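Local coordinates for protein ACDH-11, isoform b (Caenorhabditis elegans, PDB 4Y9J) that belongs to the acyl-CoA dehydrogenase family of flavoproteins and binds flavin-adenine dinucleotide at a site shared between its subunits, at residues T3-H6 with T7-H11; H165-A168 with T169-V172; S177-P180 with S181-W184; G422-G425 with Y426-D429. All blocks are in the same frame, centred on the assembly; numbering follows the deposited sequence.

How the contacts relate
The four contacts follow in series along the chain. Contact 1 sits on the extended N-terminal arm, its centre about 59 Å from the centre of the chain. Contacts 2 and 3 are neighbours, with centres about 15 Å apart: contact 2 is the start of helix 166-175, contact 3 the loop from that helix to strand 186-189, where Trp184 folds back on Glu170 and Ala171. Contact 4, after helix 389-419, belongs to the FAD site; its centre is about 47 Å from that of contact 2, on the opposite side of the chain's centre. Contacts 1 and 4 both touch the second subunit, and the fourth completes the FAD site: each lies at a subunit interface.

Contact 1: residues T3-H6 with T7-H11; sequences TARH and TQYSH
Arg5 and His6 lend their carbonyl oxygens to a tight 3-10 turn that delivers the chain into strand 9-14, part of an N-terminal arm whose strands pair with those of other subunits. Gln8 N bonds to Arg5 O (3.0 Å) and Tyr9 N to His6 O (3.1 Å), the i to i+3 bonds of such a turn.

The long arginine suits this place because it can double back over the turn. A bend at chi3 (72°) turns its guanidinium toward Gln8, whose CG lies over one face, offset toward the rim, 3.5 Å from Arg5 NH1. The amide plane of Gln8 is tilted modestly from that of the guanidinium, but it is the CG methylene and not the amide that lies over it. A water joins Arg5 NH1 to Gln8 OE1 through weak bonds. Tyr9 stands almost perpendicular to the guanidinium, the planes 85° apart, with its OH at the guanidinium edge. The two polar ends do not bond to each other; instead, Arg5 NH2 makes a salt bridge with Asp204 OD2 of the second subunit, and Tyr9 OH hydrogen-bonds to the same oxygen. Arg5 NH2 also bonds to Gly15 O of the third subunit, so one side chain ties three chains together.

His6 CB leads away from the turn; with CG between its backbone N and carbonyl carbon (chi1 48°), the CD2-NE2 side of the ring passes Thr7 CG2, 3.7 Å from His6 CD2. Across the turn, the Tyr9 ring presents its edge to the backbone, Tyr9 CD2 lying 3.2 Å from Arg5 O.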
loop_
_atom_site.group_PDB
_atom_site.type_symbol
_atom_site.label_atom_id
_atom_site.label_comp_id
_atom_site.label_asym_id
_atom_site.label_seq_id
_atom_site.Cartn_x
_atom_site.Cartn_y
_atom_site.Cartn_z
ATOM N N THR B 3 -8.604 24.244 38.710
ATOM C CA THR B 3 -8.225 25.122 37.623
ATOM C C THR B 3 -8.574 24.451 36.300
ATOM O O THR B 3 -8.080 23.332 35.960
ATOM C CB THR B 3 -6.724 25.476 37.709
ATOM O OG1 THR B 3 -6.421 26.006 38.995
ATOM C CG2 THR B 3 -6.303 26.485 36.628
ATOM N N ALA B 4 -9.357 25.154 35.491
ATOM C CA ALA B 4 -9.699 24.661 34.167
ATOM C C ALA B 4 -8.449 24.481 33.319
ATOM O O ALA B 4 -7.458 25.139 33.587
ATOM C CB ALA B 4 -10.636 25.612 33.469
ATOM N N ARG B 5 -8.499 23.595 32.332
ATOM C CA ARG B 5 -7.317 23.224 31.543
ATOM C C ARG B 5 -7.485 23.485 30.059
ATOM O O ARG B 5 -6.873 22.812 29.235
ATOM C CB ARG B 5 -6.943 21.760 31.810
ATOM C CG ARG B 5 -6.725 21.491 33.312
ATOM C CD ARG B 5 -6.139 20.111 33.514
ATOM N NE ARG B 5 -4.723 20.061 33.078
ATOM C CZ ARG B 5 -4.206 19.423 32.068
ATOM N NH1 ARG B 5 -2.899 19.523 31.886
ATOM N NH2 ARG B 5 -4.925 18.724 31.190
ATOM N N HIS B 6 -8.339 24.439 29.709
ATOM C CA HIS B 6 -8.580 24.794 28.285
ATOM C C HIS B 6 -7.287 25.255 27.632
ATOM O O HIS B 6 -7.031 24.927 26.512
ATOM C CB HIS B 6 -9.677 25.868 28.126
ATOM C CG HIS B 6 -9.510 27.050 29.035
ATOM N ND1 HIS B 6 -9.755 26.981 30.382
ATOM C CD2 HIS B 6 -9.068 28.305 28.794
ATOM C CE1 HIS B 6 -9.509 28.157 30.934
ATOM N NE2 HIS B 6 -9.057 28.962 29.988
ATOM N N THR B 7 -6.440 25.981 28.385
ATOM C CA THR B 7 -5.192 26.431 27.762
ATOM C C THR B 7 -4.263 25.253 27.336
ATOM O O THR B 7 -3.385 25.439 26.479
ATOM C CB THR B 7 -4.435 27.420 28.645
ATOM O OG1 THR B 7 -3.940 26.735 29.786
ATOM C CG2 THR B 7 -5.362 28.560 29.165
ATOM N N GLN B 8 -4.493 24.049 27.875
ATOM C CA GLN B 8 -3.695 22.831 27.560
ATOM C C GLN B 8 -4.100 22.092 26.319
ATOM O O GLN B 8 -3.489 21.075 25.929
ATOM C CB GLN B 8 -3.642 21.887 28.788
ATOM C CG GLN B 8 -3.089 22.519 30.044
ATOM C CD GLN B 8 -1.673 23.030 29.871
ATOM O OE1 GLN B 8 -0.841 22.458 29.148
ATOM N NE2 GLN B 8 -1.412 24.125 30.479
ATOM N N TYR B 9 -5.089 22.618 25.607
ATOM C CA TYR B 9 -5.467 22.012 24.361
ATOM C C TYR B 9 -5.375 23.031 23.242
ATOM O O TYR B 9 -6.145 23.980 23.204
ATOM C CB TYR B 9 -6.883 21.407 24.500
ATOM C CG TYR B 9 -6.924 20.333 25.564
ATOM C CD1 TYR B 9 -6.609 18.995 25.219
ATOM C CD2 TYR B 9 -7.258 20.623 26.873
ATOM C CE1 TYR B 9 -6.623 18.019 26.202
ATOM C CE2 TYR B 9 -7.268 19.636 27.845
ATOM C CZ TYR B 9 -6.939 18.316 27.448
ATOM O OH TYR B 9 -6.976 17.312 28.396
ATOM N N SER B 10 -4.446 22.836 22.330
ATOM C CA SER B 10 -4.035 23.923 21.496
ATOM C C SER B 10 -3.422 23.450 20.256
ATOM O O SER B 10 -2.532 22.621 20.298
ATOM C CB SER B 10 -3.100 24.816 22.357
ATOM O OG SER B 10 -2.729 25.892 21.601
ATOM N N HIS B 11 -3.954 23.878 19.093
ATOM C CA HIS B 11 -3.371 23.549 17.860
ATOM C C HIS B 11 -1.964 24.141 17.692
ATOM O O HIS B 11 -1.673 25.201 18.226
ATOM C CB HIS B 11 -4.200 24.005 16.639
ATOM C CG HIS B 11 -5.562 23.393 16.583
ATOM N ND1 HIS B 11 -6.599 23.948 15.868
ATOM C CD2 HIS B 11 -6.052 22.282 17.169
ATOM C CE1 HIS B 11 -7.677 23.196 16.023
ATOM N NE2 HIS B 11 -7.373 22.188 16.813
HETATM O O HOH W 1 0.013 19.411 30.369
#

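Contact 2: residues H165-A168 with T169-V172; sequences HKLA and TEAV
Thr169 grips the carbonyl of His165 twice. Its hydroxyl donates to His165 O at 2.7 Å from Thr169 OG1, and its backbone N bonds to the same oxygen at 3.0 Å, the two donors arriving from opposite faces of the carbonyl plane. The first torsion explains the double hold: OG1 lies beside the backbone N and anti to the carbonyl carbon (chi1 -61°), which turns the hydroxyl back toward His165 O, while the CG2 methyl lies anti to the backbone N. The hydroxyl also accepts from Gly163 N, which ties the approaching loop to the turn, a task for which a short residue able to donate and accept at once is well chosen.

These are the first two turns of helix 166-175, with His165 at the N-cap position and the usual i to i+4 bonds starting from its carbonyl. Ala168 accepts from Val172 N, and Val172 CG2 comes down beside that same oxygen, 3.2 Å from Ala168 O. The small Ala168 methyl is buried among Leu161, Leu156 of helix 143-158 and Leu256 of strand 252-258, which lets the helix sit close to both.

Leu167, one step round, receives Ala171 N at 2.8 Å from its O, a bond nearly along the C=O axis, and Ala171 CB packs 3.3 Å from Leu167 O. The branched end of Leu167 rests on Leu256 and Lys258 of strand 252-258. At the outer side Glu170 extends to Arg174 through a salt bridge from OE2, and a water donates to Glu170 OE1 (2.9 Å) and weakly to Lys166 O, one turn back.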
loop_
_atom_site.group_PDB
_atom_site.type_symbol
_atom_site.label_atom_id
_atom_site.label_comp_id
_atom_site.label_asym_id
_atom_site.label_seq_id
_atom_site.Cartn_x
_atom_site.Cartn_y
_atom_site.Cartn_z
ATOM N N HIS B 165 -18.822 -6.054 -43.065
ATOM C CA HIS B 165 -18.261 -6.994 -42.115
ATOM C C HIS B 165 -18.992 -6.779 -40.827
ATOM O O HIS B 165 -19.074 -5.663 -40.367
ATOM C CB HIS B 165 -16.797 -6.637 -41.947
ATOM C CG HIS B 165 -16.090 -7.508 -40.979
ATOM N ND1 HIS B 165 -15.285 -8.558 -41.363
ATOM C CD2 HIS B 165 -16.076 -7.493 -39.636
ATOM C CE1 HIS B 165 -14.797 -9.142 -40.289
ATOM N NE2 HIS B 165 -15.284 -8.528 -39.232
ATOM N N LYS B 166 -19.494 -7.837 -40.229
ATOM C CA LYS B 166 -20.395 -7.734 -39.092
ATOM C C LYS B 166 -19.780 -7.040 -37.847
ATOM O O LYS B 166 -20.280 -6.017 -37.375
ATOM C CB LYS B 166 -20.829 -9.143 -38.756
ATOM C CG LYS B 166 -21.888 -9.289 -37.666
ATOM C CD LYS B 166 -22.212 -10.787 -37.549
ATOM C CE LYS B 166 -23.497 -11.055 -36.789
ATOM N NZ LYS B 166 -23.200 -10.856 -35.364
ATOM N N LEU B 167 -18.679 -7.566 -37.343
ATOM C CA LEU B 167 -18.052 -6.984 -36.169
ATOM C C LEU B 167 -17.483 -5.570 -36.452
ATOM O O LEU B 167 -17.638 -4.654 -35.652
ATOM C CB LEU B 167 -16.958 -7.922 -35.612
ATOM C CG LEU B 167 -16.259 -7.434 -34.316
ATOM C CD1 LEU B 167 -17.279 -7.198 -33.201
ATOM C CD2 LEU B 167 -15.149 -8.378 -33.840
ATOM N N ALA B 168 -16.875 -5.380 -37.627
ATOM C CA ALA B 168 -16.242 -4.111 -37.941
ATOM C C ALA B 168 -17.311 -3.029 -38.029
ATOM O O ALA B 168 -17.080 -1.907 -37.643
ATOM C CB ALA B 168 -15.454 -4.226 -39.217
ATOM N N THR B 169 -18.464 -3.381 -38.534
ATOM C CA THR B 169 -19.559 -2.413 -38.700
ATOM C C THR B 169 -20.111 -1.994 -37.310
ATOM O O THR B 169 -20.247 -0.800 -37.021
ATOM C CB THR B 169 -20.648 -2.966 -39.632
ATOM O OG1 THR B 169 -20.097 -3.241 -40.945
ATOM C CG2 THR B 169 -21.829 -2.038 -39.711
ATOM N N GLU B 170 -20.379 -2.969 -36.463
ATOM C CA GLU B 170 -20.792 -2.683 -35.070
ATOM C C GLU B 170 -19.742 -1.872 -34.335
ATOM O O GLU B 170 -20.062 -0.883 -33.680
ATOM C CB GLU B 170 -21.112 -3.943 -34.285
ATOM C CG GLU B 170 -21.351 -3.601 -32.799
ATOM C CD GLU B 170 -21.750 -4.785 -31.946
ATOM O OE1 GLU B 170 -21.259 -5.923 -32.205
ATOM O OE2 GLU B 170 -22.568 -4.545 -31.027
ATOM N N ALA B 171 -18.476 -2.246 -34.508
ATOM C CA ALA B 171 -17.372 -1.530 -33.887
ATOM C C ALA B 171 -17.341 -0.084 -34.349
ATOM O O ALA B 171 -17.307 0.831 -33.557
ATOM C CB ALA B 171 -16.036 -2.233 -34.149
ATOM N N VAL B 172 -17.403 0.141 -35.632
ATOM C CA VAL B 172 -17.376 1.505 -36.115
ATOM C C VAL B 172 -18.503 2.360 -35.474
ATOM O O VAL B 172 -18.210 3.502 -35.041
ATOM C CB VAL B 172 -17.430 1.542 -37.648
ATOM C CG1 VAL B 172 -17.776 2.925 -38.162
ATOM C CG2 VAL B 172 -16.079 1.120 -38.184
HETATM O O HOH W 2 -21.020 -7.721 -34.464
#

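Contact 3: residues S177-P180 with S181-W184; sequences SRDP and SKAW
Asp179 is joined to Ser181, Lys182 and Ala183 by hydrogen bonds that use both its backbone and its carboxylate. Among backbone bonds, Asp179 O accepts from Lys182 N at 2.8 Å, from above the carbonyl plane, and from Ala183 N, also at 2.8 Å, nearly in line with C=O. Pro180, its phi (-60°) restricted by the ring, suits the bend that follows Asp179.

The side-chain bonds build two small turns in succession. Ser177 OG accepts from Asp179 N (3.0 Å), an ST turn. Asp179 OD1 then takes Ser181 N at 3.0 Å and Ser181 OG at 2.8 Å, both from the same face of the carboxylate; the first of these has the form of an Asx turn. Asp179 CG lies anti to its backbone N (chi1 -172°), which carries the carboxylate forward over Ser181.

Charge and packing supply the rest. Lys182 bends at chi3 and chi4 and runs beside the other oxygen, with Lys182 CE 3.3 Å from Asp179 OD2; the ammonium, at 4.2 Å from NZ to that oxygen, is too far for a salt bridge. The Ala183 methyl lies 3.6 Å from Ser177 O and packs on Ala106 of helix 96-107, while Pro180 touches Gln103 of the same helix.

With two bonds on OD1 and a lysine nearby, the aspartate is probably held as the anion, and its bonds probably help to hold this loop in its bend.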
loop_
_atom_site.group_PDB
_atom_site.type_symbol
_atom_site.label_atom_id
_atom_site.label_comp_id
_atom_site.label_asym_id
_atom_site.label_seq_id
_atom_site.Cartn_x
_atom_site.Cartn_y
_atom_site.Cartn_z
ATOM N N SER B 177 -19.890 6.456 -31.211
ATOM C CA SER B 177 -21.099 6.911 -30.546
ATOM C C SER B 177 -20.900 7.983 -29.516
ATOM O O SER B 177 -19.918 7.985 -28.748
ATOM C CB SER B 177 -21.743 5.760 -29.875
ATOM O OG SER B 177 -22.940 6.119 -29.237
ATOM N N ARG B 178 -21.846 8.905 -29.478
ATOM C CA ARG B 178 -21.877 9.934 -28.414
ATOM C C ARG B 178 -22.658 9.477 -27.179
ATOM O O ARG B 178 -22.705 10.179 -26.187
ATOM C CB ARG B 178 -22.450 11.246 -28.980
ATOM C CG ARG B 178 -21.550 11.811 -30.076
ATOM C CD ARG B 178 -21.814 13.241 -30.568
ATOM N NE ARG B 178 -21.451 14.245 -29.543
ATOM C CZ ARG B 178 -20.948 15.464 -29.758
ATOM N NH1 ARG B 178 -20.583 15.897 -30.982
ATOM N NH2 ARG B 178 -20.765 16.260 -28.705
ATOM N N ASP B 179 -23.298 8.318 -27.272
ATOM C CA ASP B 179 -24.083 7.721 -26.171
ATOM C C ASP B 179 -23.145 6.970 -25.219
ATOM O O ASP B 179 -22.648 5.895 -25.522
ATOM C CB ASP B 179 -25.129 6.754 -26.722
ATOM C CG ASP B 179 -26.094 6.265 -25.666
ATOM O OD1 ASP B 179 -25.826 6.285 -24.444
ATOM O OD2 ASP B 179 -27.162 5.864 -26.056
ATOM N N PRO B 180 -22.912 7.537 -24.062
ATOM C CA PRO B 180 -21.953 6.960 -23.103
ATOM C C PRO B 180 -22.334 5.562 -22.684
ATOM O O PRO B 180 -21.453 4.800 -22.340
ATOM C CB PRO B 180 -21.982 7.925 -21.911
ATOM C CG PRO B 180 -23.130 8.797 -22.117
ATOM C CD PRO B 180 -23.685 8.646 -23.499
ATOM N N SER B 181 -23.619 5.225 -22.716
ATOM C CA SER B 181 -24.050 3.843 -22.432
ATOM C C SER B 181 -23.789 2.859 -23.566
ATOM O O SER B 181 -23.958 1.661 -23.383
ATOM C CB SER B 181 -25.567 3.795 -22.061
ATOM O OG SER B 181 -26.393 3.775 -23.256
ATOM N N LYS B 182 -23.439 3.334 -24.770
ATOM C CA LYS B 182 -23.253 2.430 -25.924
ATOM C C LYS B 182 -21.809 2.496 -26.427
ATOM O O LYS B 182 -21.374 1.615 -27.155
ATOM C CB LYS B 182 -24.092 2.868 -27.106
ATOM C CG LYS B 182 -25.601 2.715 -26.984
ATOM C CD LYS B 182 -26.229 2.629 -28.365
ATOM C CE LYS B 182 -27.224 3.755 -28.608
ATOM N NZ LYS B 182 -28.584 3.259 -29.058
ATOM N N ALA B 183 -21.125 3.590 -26.177
ATOM C CA ALA B 183 -19.848 3.818 -26.840
ATOM C C ALA B 183 -18.832 2.774 -26.499
ATOM O O ALA B 183 -18.724 2.364 -25.369
ATOM C CB ALA B 183 -19.285 5.208 -26.544
ATOM N N TRP B 184 -17.986 2.456 -27.450
ATOM C CA TRP B 184 -16.869 1.552 -27.247
ATOM C C TRP B 184 -15.520 2.270 -27.397
ATOM O O TRP B 184 -15.417 3.365 -28.005
ATOM C CB TRP B 184 -16.883 0.420 -28.274
ATOM C CG TRP B 184 -17.817 -0.728 -28.022
ATOM C CD1 TRP B 184 -18.627 -0.928 -26.911
ATOM C CD2 TRP B 184 -18.021 -1.876 -28.852
ATOM N NE1 TRP B 184 -19.267 -2.093 -27.005
ATOM C CE2 TRP B 184 -18.954 -2.697 -28.195
ATOM C CE3 TRP B 184 -17.534 -2.275 -30.079
ATOM C CZ2 TRP B 184 -19.432 -3.894 -28.747
ATOM C CZ3 TRP B 184 -18.001 -3.492 -30.611
ATOM C CH2 TRP B 184 -18.922 -4.267 -29.947
#

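Contact 4: residues G422-G425 with Y426-D429; sequences GGQG and YMED. With FAD (flavin-adenine dinucleotide), chain C.
The ring of Tyr426, whose backbone N bonds to Gly423 O, meets the dimethylbenzene end of FAD obliquely: Tyr426 CD2 is 3.8 Å from FAD C8M, and C7M is as near. With CG anti to the backbone N (chi1 -163°), this side chain carries its hydroxyl on to Arg437 O of the fourth subunit. Gln424 crosses Met427 obliquely, Gln424 OE1 lying 3.8 Å from Met427 CG, and sends NE2 to Ala84 O of the second subunit. Met427 CG lies 3.5 Å from Gly423 O, and the unbranched chain, bent at chi2 and chi3, brings Met427 CE back to 3.7 Å from that oxygen.

The backbone forms a short 3-10 turn, in which Met427 N bonds to Gln424 O at 3.1 Å. Glycines suit its start: Gly422 has positive phi (64°) and, lacking a side chain, lets FAD O3P approach to 3.5 Å from its CA. Gly423, equally bare, lies close against FAD O3' and donates from N to FAD O1P at 2.9 Å.

The cofactor is also bonded by Arg341 and by Thr191, Ser225 and Thr448 of the fourth subunit. A glycine-rich turn against the pyrophosphate of an FAD held between subunits is characteristic of the acyl-CoA dehydrogenase fold.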
loop_
_atom_site.group_PDB
_atom_site.type_symbol
_atom_site.label_atom_id
_atom_site.label_comp_id
_atom_site.label_asym_id
_atom_site.label_seq_id
_atom_site.Cartn_x
_atom_site.Cartn_y
_atom_site.Cartn_z
ATOM N N GLY B 422 10.482 25.671 -8.652
ATOM C CA GLY B 422 11.475 25.285 -7.642
ATOM C C GLY B 422 11.191 23.932 -7.056
ATOM O O GLY B 422 10.678 23.026 -7.737
ATOM N N GLY B 423 11.482 23.772 -5.749
ATOM C CA GLY B 423 11.208 22.495 -5.097
ATOM C C GLY B 423 9.786 21.981 -5.206
ATOM O O GLY B 423 9.556 20.776 -5.299
ATOM N N GLN B 424 8.814 22.888 -5.233
ATOM C CA GLN B 424 7.429 22.517 -5.396
ATOM C C GLN B 424 7.105 21.809 -6.674
ATOM O O GLN B 424 6.219 20.893 -6.691
ATOM C CB GLN B 424 6.505 23.760 -5.259
ATOM C CG GLN B 424 6.487 24.277 -3.841
ATOM C CD GLN B 424 5.815 23.276 -2.867
ATOM O OE1 GLN B 424 6.490 22.582 -2.113
ATOM N NE2 GLN B 424 4.508 23.247 -2.874
ATOM N N GLY B 425 7.849 22.141 -7.746
ATOM C CA GLY B 425 7.719 21.417 -8.987
ATOM C C GLY B 425 8.065 19.957 -8.944
ATOM O O GLY B 425 7.592 19.162 -9.767
ATOM N N TYR B 426 8.826 19.543 -7.908
ATOM C CA TYR B 426 9.270 18.177 -7.744
ATOM C C TYR B 426 8.368 17.362 -6.764
ATOM O O TYR B 426 8.619 16.161 -6.485
ATOM C CB TYR B 426 10.734 18.247 -7.186
ATOM C CG TYR B 426 11.542 17.026 -7.304
ATOM C CD1 TYR B 426 12.056 16.649 -8.540
ATOM C CD2 TYR B 426 11.960 16.325 -6.194
ATOM C CE1 TYR B 426 12.856 15.539 -8.700
ATOM C CE2 TYR B 426 12.799 15.261 -6.311
ATOM C CZ TYR B 426 13.254 14.826 -7.549
ATOM O OH TYR B 426 14.028 13.721 -7.725
ATOM N N MET B 427 7.336 18.015 -6.242
ATOM C CA MET B 427 6.422 17.417 -5.259
ATOM C C MET B 427 5.195 16.799 -5.927
ATOM O O MET B 427 4.435 17.516 -6.571
ATOM C CB MET B 427 5.993 18.400 -4.194
ATOM C CG MET B 427 7.107 19.084 -3.408
ATOM S SD MET B 427 8.075 17.909 -2.417
ATOM C CE MET B 427 9.519 17.557 -3.456
ATOM N N GLU B 428 5.054 15.472 -5.834
ATOM C CA GLU B 428 3.988 14.727 -6.470
ATOM C C GLU B 428 2.609 15.238 -6.072
ATOM O O GLU B 428 1.652 15.199 -6.936
ATOM C CB GLU B 428 4.080 13.239 -6.174
ATOM C CG GLU B 428 5.170 12.576 -6.993
ATOM C CD GLU B 428 4.831 12.357 -8.472
ATOM O OE1 GLU B 428 3.658 12.571 -8.918
ATOM O OE2 GLU B 428 5.764 11.982 -9.227
ATOM N N ASP B 429 2.477 15.743 -4.858
ATOM C CA ASP B 429 1.120 16.096 -4.386
ATOM C C ASP B 429 0.633 17.445 -4.996
ATOM O O ASP B 429 -0.538 17.733 -4.906
ATOM C CB ASP B 429 0.926 15.980 -2.854
ATOM C CG ASP B 429 2.019 16.634 -2.050
ATOM O OD1 ASP B 429 3.246 16.736 -2.538
ATOM O OD2 ASP B 429 1.643 16.881 -0.867
HETATM P PA FAD C . 11.643 29.257 -5.551
HETATM O O1A FAD C . 12.820 30.255 -5.279
HETATM O O2A FAD C . 10.258 29.667 -5.023
HETATM O O5B FAD C . 11.340 29.055 -7.148
HETATM C C5B FAD C . 12.406 28.760 -8.018
HETATM C C4B FAD C . 12.073 29.452 -9.308
HETATM O O4B FAD C . 12.202 30.855 -8.980
HETATM C C3B FAD C . 13.103 29.066 -10.362
HETATM O O3B FAD C . 12.626 29.241 -11.721
HETATM C C2B FAD C . 14.229 30.054 -10.047
HETATM O O2B FAD C . 15.026 30.351 -11.177
HETATM C C1B FAD C . 13.360 31.279 -9.769
HETATM N N9A FAD C . 14.144 32.342 -9.120
HETATM C C8A FAD C . 14.414 32.426 -7.774
HETATM N N7A FAD C . 15.151 33.592 -7.558
HETATM C C5A FAD C . 15.318 34.233 -8.792
HETATM C C6A FAD C . 15.959 35.464 -9.287
HETATM N N6A FAD C . 16.568 36.217 -8.356
HETATM N N1A FAD C . 15.891 35.770 -10.603
HETATM C C2A FAD C . 15.282 35.005 -11.528
HETATM N N3A FAD C . 14.676 33.855 -11.142
HETATM C C4A FAD C . 14.665 33.418 -9.835
HETATM N N1 FAD C . 16.555 22.758 1.329
HETATM C C2 FAD C . 17.219 22.733 2.498
HETATM O O2 FAD C . 17.562 23.804 2.984
HETATM N N3 FAD C . 17.580 21.595 3.086
HETATM C C4 FAD C . 17.235 20.405 2.630
HETATM O O4 FAD C . 17.508 19.339 3.208
HETATM C C4X FAD C . 16.474 20.329 1.353
HETATM N N5 FAD C . 16.015 19.161 0.814
HETATM C C5X FAD C . 15.371 19.134 -0.398
HETATM C C6 FAD C . 14.923 17.944 -0.986
HETATM C C7 FAD C . 14.249 17.984 -2.228
HETATM C C7M FAD C . 13.824 16.718 -2.871
HETATM C C8 FAD C . 13.992 19.271 -2.878
HETATM C C8M FAD C . 13.259 19.335 -4.222
HETATM C C9 FAD C . 14.415 20.455 -2.305
HETATM C C9A FAD C . 15.084 20.441 -1.081
HETATM N N10 FAD C . 15.466 21.600 -0.470
HETATM C C10 FAD C . 16.162 21.615 0.738
HETATM C "C1'" FAD C . 15.082 22.863 -1.091
HETATM C "C2'" FAD C . 15.830 23.420 -2.273
HETATM O "O2'" FAD C . 17.150 23.881 -1.886
HETATM C "C3'" FAD C . 14.859 24.469 -2.826
HETATM O "O3'" FAD C . 13.774 23.847 -3.524
HETATM C "C4'" FAD C . 15.619 25.259 -3.849
HETATM O "O4'" FAD C . 16.611 26.021 -3.120
HETATM C "C5'" FAD C . 14.620 26.103 -4.659
HETATM O "O5'" FAD C . 13.990 27.024 -3.758
HETATM P P FAD C . 12.345 27.077 -3.688
HETATM O O1P FAD C . 11.823 25.662 -3.579
HETATM O O2P FAD C . 12.003 28.067 -2.567
HETATM O O3P FAD C . 12.020 27.691 -5.154
#